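Local coordinates for protein putative polysaccharide deacetylase (Bdellovibrio bacteriovorus HD100, PDB 5JP6) that is a peptidoglycan deacetylase of carbohydrate esterase family 4, probably a zinc-dependent hydrolase that removes acetyl groups from the prey cell wall, at residues R98-N101 / N102-L105; A115-D118 / E119-E123. The protein carries 1 engineered substitution. All coordinates share one frame; numbering follows the deposited sequence.

Interaction 1 of 2, residues R98-N101 / N102-L105; sequences RDEN and NRAL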
loop_
_atom_site.group_PDB
_atom_site.type_symbol
_atom_site.label_atom_id
_atom_site.label_comp_id
_atom_site.label_asym_id
_atom_site.label_seq_id
_atom_site.Cartn_x
_atom_site.Cartn_y
_atom_site.Cartn_z
ATOM N N ARG A 98 11.367 9.432 -5.460
ATOM C CA ARG A 98 12.276 8.322 -5.115
ATOM C C ARG A 98 12.421 7.292 -6.251
ATOM O O ARG A 98 13.434 6.570 -6.303
ATOM C CB ARG A 98 11.824 7.608 -3.837
ATOM C CG ARG A 98 11.950 8.460 -2.589
ATOM C CD ARG A 98 11.645 7.666 -1.327
ATOM N NE ARG A 98 11.652 8.502 -0.154
ATOM C CZ ARG A 98 12.746 8.951 0.464
ATOM N NH1 ARG A 98 13.958 8.546 0.074
ATOM N NH2 ARG A 98 12.641 9.841 1.420
ATOM N N ASP A 99 11.383 7.188 -7.101
ATOM C CA ASP A 99 11.331 6.178 -8.147
ATOM C C ASP A 99 12.435 6.401 -9.143
ATOM O O ASP A 99 12.416 7.398 -9.853
ATOM C CB ASP A 99 9.972 6.203 -8.839
ATOM C CG ASP A 99 9.803 5.138 -9.866
ATOM O OD1 ASP A 99 10.784 4.459 -10.290
ATOM O OD2 ASP A 99 8.599 4.954 -10.210
ATOM N N GLU A 100 13.393 5.467 -9.206
ATOM C CA GLU A 100 14.524 5.594 -10.167
ATOM C C GLU A 100 14.064 5.740 -11.625
ATOM O O GLU A 100 14.815 6.259 -12.422
ATOM C CB GLU A 100 15.542 4.467 -10.015
ATOM C CG GLU A 100 16.455 4.572 -8.778
ATOM C CD GLU A 100 17.353 5.830 -8.707
ATOM O OE1 GLU A 100 17.474 6.614 -9.694
ATOM O OE2 GLU A 100 17.953 6.045 -7.615
ATOM N N ASN A 101 12.859 5.285 -11.998
ATOM C CA ASN A 101 12.348 5.503 -13.365
ATOM C C ASN A 101 12.224 6.990 -13.694
ATOM O O ASN A 101 12.298 7.354 -14.863
ATOM C CB ASN A 101 11.039 4.796 -13.616
ATOM C CG ASN A 101 11.213 3.299 -13.767
ATOM O OD1 ASN A 101 12.325 2.778 -14.055
ATOM N ND2 ASN A 101 10.130 2.600 -13.592
ATOM N N ASN A 102 12.096 7.821 -12.668
ATOM C CA ASN A 102 11.908 9.264 -12.837
ATOM C C ASN A 102 13.216 10.067 -12.681
ATOM O O ASN A 102 13.206 11.307 -12.650
ATOM C CB ASN A 102 10.885 9.769 -11.816
ATOM C CG ASN A 102 9.514 9.236 -12.082
ATOM O OD1 ASN A 102 9.118 9.069 -13.258
ATOM N ND2 ASN A 102 8.778 8.957 -11.023
ATOM N N ARG A 103 14.329 9.343 -12.631
ATOM C CA ARG A 103 15.635 9.925 -12.298
ATOM C C ARG A 103 15.928 11.159 -13.142
ATOM O O ARG A 103 16.389 12.199 -12.617
ATOM C CB ARG A 103 16.765 8.876 -12.452
ATOM C CG ARG A 103 18.137 9.416 -12.088
ATOM C CD ARG A 103 19.290 8.668 -12.744
ATOM N NE ARG A 103 19.214 8.671 -14.219
ATOM C CZ ARG A 103 19.404 9.735 -15.015
ATOM N NH1 ARG A 103 19.672 10.952 -14.515
ATOM N NH2 ARG A 103 19.306 9.581 -16.329
ATOM N N ALA A 104 15.722 11.060 -14.464
ATOM C CA ALA A 104 16.090 12.191 -15.344
ATOM C C ALA A 104 15.197 13.398 -15.166
ATOM O O ALA A 104 15.617 14.529 -15.402
ATOM C CB ALA A 104 16.105 11.770 -16.790
ATOM N N LEU A 105 13.955 13.162 -14.777
ATOM C CA LEU A 105 13.023 14.264 -14.527
ATOM C C LEU A 105 13.388 15.099 -13.313
ATOM O O LEU A 105 13.208 16.326 -13.313
ATOM C CB LEU A 105 11.600 13.752 -14.363
ATOM C CG LEU A 105 10.894 13.248 -15.615
ATOM C CD1 LEU A 105 9.575 12.574 -15.291
ATOM C CD2 LEU A 105 10.630 14.348 -16.599
HETATM O O HOH W 1 13.510 9.681 -15.887
#

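Interaction 2 of 2, residues A115-D118 / E119-E123; sequences AQVD and EHFDE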
loop_
_atom_site.group_PDB
_atom_site.type_symbol
_atom_site.label_atom_id
_atom_site.label_comp_id
_atom_site.label_asym_id
_atom_site.label_seq_id
_atom_site.Cartn_x
_atom_site.Cartn_y
_atom_site.Cartn_z
ATOM N N ALA A 115 15.300 16.046 1.097
ATOM C CA ALA A 115 15.668 16.648 2.376
ATOM C C ALA A 115 14.411 17.316 3.015
ATOM O O ALA A 115 14.206 17.243 4.222
ATOM C CB ALA A 115 16.829 17.647 2.202
ATOM N N GLN A 116 13.579 17.983 2.204
ATOM C CA GLN A 116 12.355 18.659 2.692
ATOM C C GLN A 116 11.399 17.616 3.254
ATOM O O GLN A 116 10.851 17.791 4.334
ATOM C CB GLN A 116 11.643 19.476 1.579
ATOM C CG GLN A 116 12.277 20.802 1.237
ATOM C CD GLN A 116 12.122 21.783 2.375
ATOM O OE1 GLN A 116 13.112 22.155 3.021
ATOM N NE2 GLN A 116 10.859 22.167 2.684
ATOM N N VAL A 117 11.214 16.509 2.524
ATOM C CA VAL A 117 10.310 15.467 2.983
ATOM C C VAL A 117 10.833 14.779 4.240
ATOM O O VAL A 117 10.082 14.551 5.207
ATOM C CB VAL A 117 10.007 14.465 1.825
ATOM C CG1 VAL A 117 9.374 13.232 2.329
ATOM C CG2 VAL A 117 9.154 15.179 0.772
ATOM N N ASP A 118 12.128 14.476 4.255
ATOM C CA ASP A 118 12.707 13.837 5.408
ATOM C C ASP A 118 12.640 14.719 6.661
ATOM O O ASP A 118 12.386 14.232 7.765
ATOM C CB ASP A 118 14.137 13.395 5.125
ATOM C CG ASP A 118 14.234 12.259 4.117
ATOM O OD1 ASP A 118 13.205 11.651 3.739
ATOM O OD2 ASP A 118 15.384 11.971 3.669
ATOM N N GLU A 119 12.848 16.016 6.493
ATOM C CA GLU A 119 12.755 16.978 7.604
ATOM C C GLU A 119 11.306 17.059 8.123
ATOM O O GLU A 119 11.056 17.099 9.334
ATOM C CB GLU A 119 13.236 18.365 7.153
ATOM C CG GLU A 119 13.067 19.414 8.218
ATOM C CD GLU A 119 13.624 20.764 7.788
ATOM O OE1 GLU A 119 13.567 21.120 6.589
ATOM O OE2 GLU A 119 14.113 21.480 8.657
ATOM N N HIS A 120 10.345 16.976 7.196
ATOM C CA HIS A 120 8.925 16.947 7.586
ATOM C C HIS A 120 8.665 15.726 8.479
ATOM O O HIS A 120 8.093 15.852 9.564
ATOM C CB HIS A 120 8.018 16.910 6.360
ATOM C CG HIS A 120 6.615 16.510 6.671
ATOM N ND1 HIS A 120 5.675 17.388 7.158
ATOM C CD2 HIS A 120 5.999 15.312 6.591
ATOM C CE1 HIS A 120 4.535 16.753 7.356
ATOM N NE2 HIS A 120 4.707 15.494 7.011
ATOM N N PHE A 121 9.099 14.537 8.045
ATOM C CA PHE A 121 8.866 13.315 8.880
ATOM C C PHE A 121 9.673 13.352 10.166
ATOM O O PHE A 121 9.195 12.838 11.147
ATOM C CB PHE A 121 9.056 12.037 8.096
ATOM C CG PHE A 121 7.901 11.755 7.143
ATOM C CD1 PHE A 121 6.606 11.430 7.561
ATOM C CD2 PHE A 121 8.147 11.877 5.799
ATOM C CE1 PHE A 121 5.624 11.161 6.631
ATOM C CE2 PHE A 121 7.182 11.612 4.883
ATOM C CZ PHE A 121 5.910 11.282 5.300
ATOM N N ASP A 122 10.829 14.015 10.189
ATOM C CA ASP A 122 11.565 14.228 11.442
ATOM C C ASP A 122 10.701 14.998 12.434
ATOM O O ASP A 122 10.578 14.645 13.619
ATOM C CB ASP A 122 12.843 15.019 11.201
ATOM C CG ASP A 122 13.943 14.221 10.498
ATOM O OD1 ASP A 122 13.868 12.968 10.395
ATOM O OD2 ASP A 122 14.920 14.879 10.040
ATOM N N GLU A 123 10.101 16.066 11.937
ATOM C CA GLU A 123 9.275 16.937 12.788
ATOM C C GLU A 123 8.048 16.189 13.296
ATOM O O GLU A 123 7.686 16.254 14.485
ATOM C CB GLU A 123 8.838 18.163 11.994
ATOM C CG GLU A 123 9.941 19.138 11.673
ATOM C CD GLU A 123 9.508 20.214 10.687
ATOM O OE1 GLU A 123 8.317 20.258 10.326
ATOM O OE2 GLU A 123 10.350 21.063 10.311
HETATM O O HOH W 2 10.604 20.276 5.757
#

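Interaction 1 of 2, residues R98-N101 / N102-L105
The backbone carbonyl of Asp99 takes the N-H of Asn102, with Asp99 O and Asn102 N 2.9 Å apart. Asn102 also sets its CB 3.4 Å from this same Asp99 O. The carboxylate of Asp99 grips the turn a second time: OD1 accepts from Asn101 N at 2.8 Å, met from above the carboxylate plane. A first torsion of -176°, with CG anti to the backbone N, brings OD1 to this N-H two residues on, and the bond makes an Asx turn where the chain leaves helix 94-98. One step on, Arg103 N bonds to Glu100 O at 3.1 Å, so a short 3-10 turn leads directly into helix 103-106. The amide of Asn102 passes Asp99 at 54° between their planes, ND2 lying 3.7 Å from Asp99 CB. Its polar atoms have other partners: ND2 donates to Glu96 O, and OD1 accepts from Arg61 on helix 53-66, whose Phe57 also packs against Asn102. Glu100 bends at chi2 and lays OE1 along the aliphatic start of Arg103, 3.6 Å from CB, while the guanidinium leads away, its NE still 5.3 Å from that oxygen. A water takes the N-H of Ala104 and donates to Asn101 O, joining Asn101 to the amide of Ala104 in the first turn of the helix.

Interaction 2 of 2, residues A115-D118 / E119-E123
With chi1 at 166°, Val117 turns its CG1 branch to the side of its own carbonyl carbon, while Phe121, at -75°, places its ring beside its backbone N; one turn apart on helix 110-126, the two side chains run alongside one another, pointing the same way. Val117 CG1 touches the ring at Phe121 CE2, 3.7 Å away. In the backbone, Val117 O accepts the N-H of Phe121 at 3.0 Å, one of four successive i to i+4 bonds that begin with Ala115 O and Glu119 N. The CD2 corner of the His120 imidazole points at one face of the Phe121 ring, 3.9 Å above its plane and over the centre, with the two rings steeply inclined to each other. The valine and this aromatic pair form the inner side of an amphipathic helix: Val117 and Phe121 pack on Arg339 of helix 339-354 and Glu94 of helix 94-98, and His120 NE2 is hydrogen-bonded to Arg340. On the outer side, the bent chain of Gln116 and the extended chain of Glu119 lie side by side, their amide and carboxylate planes nearly perpendicular and their OE1 atoms 3.7 Å apart. A water donates to both Gln116 O and Glu119 OE1, tying the glutamate back to the helix. Asp122 brings its CG to 3.1 Å from Asp118 O, but OD1 turns its charge to Arg125. The carboxylate of Asp118 reaches Arg339 and a second arginine through OD1 and stays well apart from that of Asp122. Two guanidinium groups converging on a single oxygen would be expected to favour the ionised form of Asp118, and the separate arginine partners of the two aspartates probably offset the mutual repulsion of like charges one turn apart.

How the interactions relate
Interaction 1 comes first along the chain, joining helix 94-98 to helix 103-106, and interaction 2 follows in helix 110-126, the next helix. Their centres lie about 20 Å apart, yet they meet directly: Arg98 NH2 at the start of interaction 1 forms a 3.0 Å salt bridge with Asp118 OD1 of interaction 2. Both belong to the helical N-terminal region of the chain, away from the zinc site. Arg339 lies on helix 339-354, between strands 330-335 and 358-364 of the parallel sheet, so the neighbourhood of this bridge is also where the helical region meets the deacetylase fold.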